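CymD (Pseudomonas putida, PDB 6Z34) probably admits monoaromatic hydrocarbons across the bacterial outer membrane by lateral diffusion, as a beta-barrel channel of the FadL family. Local coordinates at residues 102-107 with 131-136; 164-169 with 203-208. All blocks are in the same frame, centred on the assembly; numbering follows the deposited sequence.

Contact 1 (102-107 with 131-136); sequences ASDGVG and YSRLIV
D104 and R133 join in a diagonal cross-strand salt bridge: the residue opposite R133 is V106, and D104 lies two positions before it on the same face. R133 reaches there with its chain extended from CG to NE, while D104 CG stands anti to the backbone N (chi1 -152°), beside its carbonyl carbon. The guanidinium takes the carboxylate side-on: R133 NE bonds D104 OD1 at 2.8 Å, and R133 NH2 bonds D104 OD2 at 2.7 Å, each oxygen using its syn lone pair. The two planes lie 22° apart, so this two-point grip is nearly flat. I135 CD1 rests 3.5 Å above the centre of the guanidinium plane of R133, covering one face. On the same side of the sheet V106 CG2 comes to 4.2 Å from Y131 CB. The other side carries S103 OG, 3.7 Å from V136 CB, with F4 also against S103. Backbone bonds tie S103 to V136 and G107 to S132 in both directions; between them L134 N reaches G105 O at 3.0 Å. An alanine at R133 would probably leave the D104 carboxylate without its opposite charge and I135 CD1 facing a gap. In FadL itself the third barrel strand is kinked, and 94-107 probably corresponds to it. Two hydrogen bonds with matched charges fix the rotation of both groups, and the ion pair adds a side-chain tie between 94-107 and 131-146 beside the backbone bonds.

Contact 2 (164-169 with 203-208); sequences VNLGLL and LSADNH
A chi1 of -68° sets N165 CG anti to the carbonyl carbon, and D206 CG is anti to its own backbone N. The two side chains meet where the partner strand gives way to loop and cross at about a right angle, with amide and carboxylate planes 49° apart. N165 ND2 stands 2.8 Å from D206 OD1, but the angle is poor for a hydrogen bond. The other end of the amide, N165 OD1, receives a weak bond from N207 N at 3.3 Å. The second carboxylate oxygen, D206 OD2, is held by the hydroxyl of Y131. Further along, L166 CG sits between its backbone N and carbonyl carbon (chi1 67°), and L166 CD1 lies 3.9 Å from L203 CD2. A205 CB is 4.2 Å from L166 CG. A253 and L271 from strands beyond also pack against L203 and A205. Two hydrogen-bonded pairs join the backbones: L166 N reaches A205 O at 2.9 Å, with the return bond from A205 N to L166 O at 2.7 Å, and L168 with L203 is doubly bonded too. Between them G167 faces S204, and G167 CA makes a CA-H...O contact with L203 O at 3.1 Å. Past A205 the regular pairing lapses, and V164 bonds instead to V215, where the same broken strand resumes. D206 lies at the break in 198-229, and N165 faces it from the neighbouring strand. N165 itself gives the loop a weak bond, while the D206 carboxylate has its stronger partner in Y131; polar side chains thus tie the break where backbone pairing stops.

From the N terminus, contact 1 comes first: strand 94-107 ends, the chain makes a long, largely unmodelled excursion, and 131-136 returns alongside 102-107. The chain then follows 131-146, turns, and comes back along 151-171, whose 164-169 opens contact 2; an excursion with helices 172-180 and 188-193 leads back to 203-208. The two loops follow in series, neither nested nor crossed, and their centres lie about 12 Å apart. Because 131-146 and 151-171 are neighbours, the contacts join four neighbouring strands of the barrel wall. The contacts also touch through a probable backbone bond from R133 N to N165 O and the Y131 and D206 pair, and S132 packs on V164.

Contact 1 (102-107 with 131-136)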
loop_
_atom_site.group_PDB
_atom_site.type_symbol
_atom_site.label_atom_id
_atom_site.label_comp_id
_atom_site.label_asym_id
_atom_site.label_seq_id
_atom_site.Cartn_x
_atom_site.Cartn_y
_atom_site.Cartn_z
ATOM N N ALA A 102 1.564 7.456 3.262
ATOM C CA ALA A 102 0.143 7.197 3.177
ATOM C C ALA A 102 -0.167 6.528 1.853
ATOM O O ALA A 102 0.494 6.782 0.840
ATOM C CB ALA A 102 -0.662 8.496 3.315
ATOM N N SER A 103 -1.165 5.652 1.877
ATOM C CA SER A 103 -1.722 5.084 0.662
ATOM C C SER A 103 -3.237 5.153 0.739
ATOM O O SER A 103 -3.826 4.987 1.812
ATOM C CB SER A 103 -1.245 3.641 0.429
ATOM O OG SER A 103 -1.883 2.724 1.292
ATOM N N ASP A 104 -3.853 5.404 -0.416
ATOM C CA ASP A 104 -5.278 5.647 -0.567
ATOM C C ASP A 104 -5.735 4.964 -1.846
ATOM O O ASP A 104 -5.028 5.000 -2.858
ATOM C CB ASP A 104 -5.565 7.156 -0.645
ATOM C CG ASP A 104 -6.944 7.536 -0.129
ATOM O OD1 ASP A 104 -7.777 6.637 0.115
ATOM O OD2 ASP A 104 -7.196 8.758 0.018
ATOM N N GLY A 105 -6.915 4.353 -1.803
ATOM C CA GLY A 105 -7.481 3.721 -2.981
ATOM C C GLY A 105 -8.714 2.938 -2.603
ATOM O O GLY A 105 -9.018 2.740 -1.422
ATOM N N VAL A 106 -9.426 2.482 -3.633
ATOM C CA VAL A 106 -10.724 1.836 -3.460
ATOM C C VAL A 106 -10.770 0.543 -4.264
ATOM O O VAL A 106 -10.231 0.467 -5.373
ATOM C CB VAL A 106 -11.881 2.771 -3.872
ATOM C CG1 VAL A 106 -11.815 3.085 -5.355
ATOM C CG2 VAL A 106 -13.207 2.140 -3.534
ATOM N N GLY A 107 -11.416 -0.478 -3.699
ATOM C CA GLY A 107 -11.627 -1.738 -4.374
ATOM C C GLY A 107 -13.100 -1.980 -4.682
ATOM O O GLY A 107 -13.992 -1.259 -4.236
ATOM N N TYR A 131 -18.086 -1.700 -2.236
ATOM C CA TYR A 131 -16.804 -1.034 -2.352
ATOM C C TYR A 131 -16.067 -1.102 -1.031
ATOM O O TYR A 131 -16.649 -1.321 0.033
ATOM C CB TYR A 131 -16.957 0.426 -2.774
ATOM C CG TYR A 131 -17.522 1.290 -1.674
ATOM C CD1 TYR A 131 -18.890 1.295 -1.394
ATOM C CD2 TYR A 131 -16.695 2.090 -0.900
ATOM C CE1 TYR A 131 -19.407 2.082 -0.385
ATOM C CE2 TYR A 131 -17.204 2.875 0.109
ATOM C CZ TYR A 131 -18.555 2.868 0.364
ATOM O OH TYR A 131 -19.048 3.657 1.375
ATOM N N SER A 132 -14.763 -0.898 -1.121
ATOM C CA SER A 132 -13.933 -0.796 0.066
ATOM C C SER A 132 -12.835 0.204 -0.239
ATOM O O SER A 132 -12.086 0.018 -1.200
ATOM C CB SER A 132 -13.351 -2.148 0.439
ATOM O OG SER A 132 -12.701 -2.073 1.689
ATOM N N ARG A 133 -12.766 1.269 0.547
ATOM C CA ARG A 133 -11.654 2.205 0.496
ATOM C C ARG A 133 -10.728 1.918 1.665
ATOM O O ARG A 133 -11.171 1.876 2.817
ATOM C CB ARG A 133 -12.137 3.658 0.547
ATOM C CG ARG A 133 -11.002 4.697 0.493
ATOM C CD ARG A 133 -11.471 6.072 0.978
ATOM N NE ARG A 133 -10.405 7.079 0.939
ATOM C CZ ARG A 133 -10.464 8.269 1.541
ATOM N NH1 ARG A 133 -11.537 8.614 2.246
ATOM N NH2 ARG A 133 -9.445 9.114 1.448
ATOM N N LEU A 134 -9.446 1.739 1.361
ATOM C CA LEU A 134 -8.436 1.383 2.342
ATOM C C LEU A 134 -7.441 2.531 2.442
ATOM O O LEU A 134 -6.831 2.930 1.444
ATOM C CB LEU A 134 -7.733 0.084 1.943
ATOM C CG LEU A 134 -6.451 -0.324 2.665
ATOM C CD1 LEU A 134 -6.750 -0.582 4.131
ATOM C CD2 LEU A 134 -5.849 -1.554 2.001
ATOM N N ILE A 135 -7.294 3.067 3.638
ATOM C CA ILE A 135 -6.282 4.062 3.943
ATOM C C ILE A 135 -5.272 3.401 4.861
ATOM O O ILE A 135 -5.652 2.871 5.913
ATOM C CB ILE A 135 -6.902 5.302 4.615
ATOM C CG1 ILE A 135 -7.922 5.959 3.686
ATOM C CG2 ILE A 135 -5.810 6.289 5.034
ATOM C CD1 ILE A 135 -8.842 6.921 4.391
ATOM N N VAL A 136 -3.994 3.430 4.471
ATOM C CA VAL A 136 -2.912 2.945 5.323
ATOM C C VAL A 136 -1.871 4.050 5.464
ATOM O O VAL A 136 -1.301 4.515 4.466
ATOM C CB VAL A 136 -2.271 1.656 4.781
ATOM C CG1 VAL A 136 -1.114 1.192 5.698
ATOM C CG2 VAL A 136 -3.335 0.553 4.620
#

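Contact 2 (164-169 with 203-208)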
loop_
_atom_site.group_PDB
_atom_site.type_symbol
_atom_site.label_atom_id
_atom_site.label_comp_id
_atom_site.label_asym_id
_atom_site.label_seq_id
_atom_site.Cartn_x
_atom_site.Cartn_y
_atom_site.Cartn_z
ATOM N N VAL A 164 -10.608 1.842 6.956
ATOM C CA VAL A 164 -11.410 1.356 5.830
ATOM C C VAL A 164 -12.819 1.933 5.899
ATOM O O VAL A 164 -13.461 1.905 6.956
ATOM C CB VAL A 164 -11.444 -0.186 5.752
ATOM C CG1 VAL A 164 -12.064 -0.770 6.967
ATOM C CG2 VAL A 164 -12.189 -0.659 4.507
ATOM N N ASN A 165 -13.261 2.519 4.785
ATOM C CA ASN A 165 -14.653 2.837 4.505
ATOM C C ASN A 165 -15.188 1.761 3.573
ATOM O O ASN A 165 -14.496 1.335 2.646
ATOM C CB ASN A 165 -14.803 4.212 3.833
ATOM C CG ASN A 165 -14.455 5.370 4.748
ATOM O OD1 ASN A 165 -14.458 5.241 5.971
ATOM N ND2 ASN A 165 -14.186 6.528 4.151
ATOM N N LEU A 166 -16.409 1.304 3.824
ATOM C CA LEU A 166 -16.919 0.204 3.021
ATOM C C LEU A 166 -18.426 0.283 2.920
ATOM O O LEU A 166 -19.103 0.882 3.766
ATOM C CB LEU A 166 -16.503 -1.158 3.587
ATOM C CG LEU A 166 -17.046 -1.638 4.939
ATOM C CD1 LEU A 166 -18.444 -2.275 4.923
ATOM C CD2 LEU A 166 -16.028 -2.600 5.501
ATOM N N GLY A 167 -18.927 -0.354 1.863
ATOM C CA GLY A 167 -20.334 -0.622 1.643
ATOM C C GLY A 167 -20.472 -2.029 1.103
ATOM O O GLY A 167 -19.683 -2.461 0.258
ATOM N N LEU A 168 -21.463 -2.765 1.583
ATOM C CA LEU A 168 -21.567 -4.175 1.233
ATOM C C LEU A 168 -23.041 -4.522 1.103
ATOM O O LEU A 168 -23.783 -4.452 2.085
ATOM C CB LEU A 168 -20.877 -5.041 2.283
ATOM C CG LEU A 168 -21.150 -6.532 2.103
ATOM C CD1 LEU A 168 -20.437 -7.043 0.878
ATOM C CD2 LEU A 168 -20.725 -7.313 3.330
ATOM N N LEU A 169 -23.463 -4.875 -0.106
ATOM C CA LEU A 169 -24.844 -5.248 -0.377
ATOM C C LEU A 169 -24.962 -6.764 -0.396
ATOM O O LEU A 169 -24.201 -7.449 -1.090
ATOM C CB LEU A 169 -25.330 -4.661 -1.703
ATOM C CG LEU A 169 -26.844 -4.591 -1.938
ATOM C CD1 LEU A 169 -27.447 -5.947 -2.342
ATOM C CD2 LEU A 169 -27.563 -4.022 -0.712
ATOM N N LEU A 203 -24.778 -2.964 4.378
ATOM C CA LEU A 203 -23.848 -2.519 5.410
ATOM C C LEU A 203 -23.043 -1.342 4.882
ATOM O O LEU A 203 -22.319 -1.476 3.895
ATOM C CB LEU A 203 -22.916 -3.646 5.837
ATOM C CG LEU A 203 -22.069 -3.291 7.050
ATOM C CD1 LEU A 203 -22.953 -3.255 8.275
ATOM C CD2 LEU A 203 -20.921 -4.303 7.219
ATOM N N SER A 204 -23.183 -0.194 5.534
ATOM C CA SER A 204 -22.554 1.054 5.130
ATOM C C SER A 204 -21.673 1.530 6.274
ATOM O O SER A 204 -22.127 1.587 7.421
ATOM C CB SER A 204 -23.611 2.114 4.786
ATOM O OG SER A 204 -23.003 3.354 4.474
ATOM N N ALA A 205 -20.407 1.857 5.973
ATOM C CA ALA A 205 -19.499 2.242 7.057
ATOM C C ALA A 205 -18.484 3.217 6.459
ATOM O O ALA A 205 -17.359 2.858 6.096
ATOM C CB ALA A 205 -18.830 1.028 7.699
ATOM N N ASP A 206 -18.897 4.480 6.377
ATOM C CA ASP A 206 -18.218 5.483 5.570
ATOM C C ASP A 206 -18.200 6.817 6.307
ATOM O O ASP A 206 -19.268 7.362 6.621
ATOM C CB ASP A 206 -18.922 5.622 4.218
ATOM C CG ASP A 206 -17.996 6.081 3.116
ATOM O OD1 ASP A 206 -16.920 6.626 3.420
ATOM O OD2 ASP A 206 -18.354 5.900 1.936
ATOM N N ASN A 207 -16.987 7.335 6.569
ATOM C CA ASN A 207 -16.791 8.685 7.105
ATOM C C ASN A 207 -17.521 9.745 6.289
ATOM O O ASN A 207 -18.001 10.741 6.848
ATOM C CB ASN A 207 -15.290 9.045 7.125
ATOM C CG ASN A 207 -14.531 8.416 8.287
ATOM O OD1 ASN A 207 -13.743 7.486 8.097
ATOM N ND2 ASN A 207 -14.747 8.937 9.495
ATOM N N HIS A 208 -17.589 9.568 4.971
ATOM C CA HIS A 208 -18.103 10.606 4.089
ATOM C C HIS A 208 -19.615 10.578 3.921
ATOM O O HIS A 208 -20.183 11.569 3.451
ATOM C CB HIS A 208 -17.440 10.497 2.716
ATOM C CG HIS A 208 -16.078 11.111 2.663
ATOM N ND1 HIS A 208 -15.839 12.419 3.029
ATOM C CD2 HIS A 208 -14.878 10.593 2.309
ATOM C CE1 HIS A 208 -14.552 12.683 2.894
ATOM N NE2 HIS A 208 -13.947 11.591 2.458
#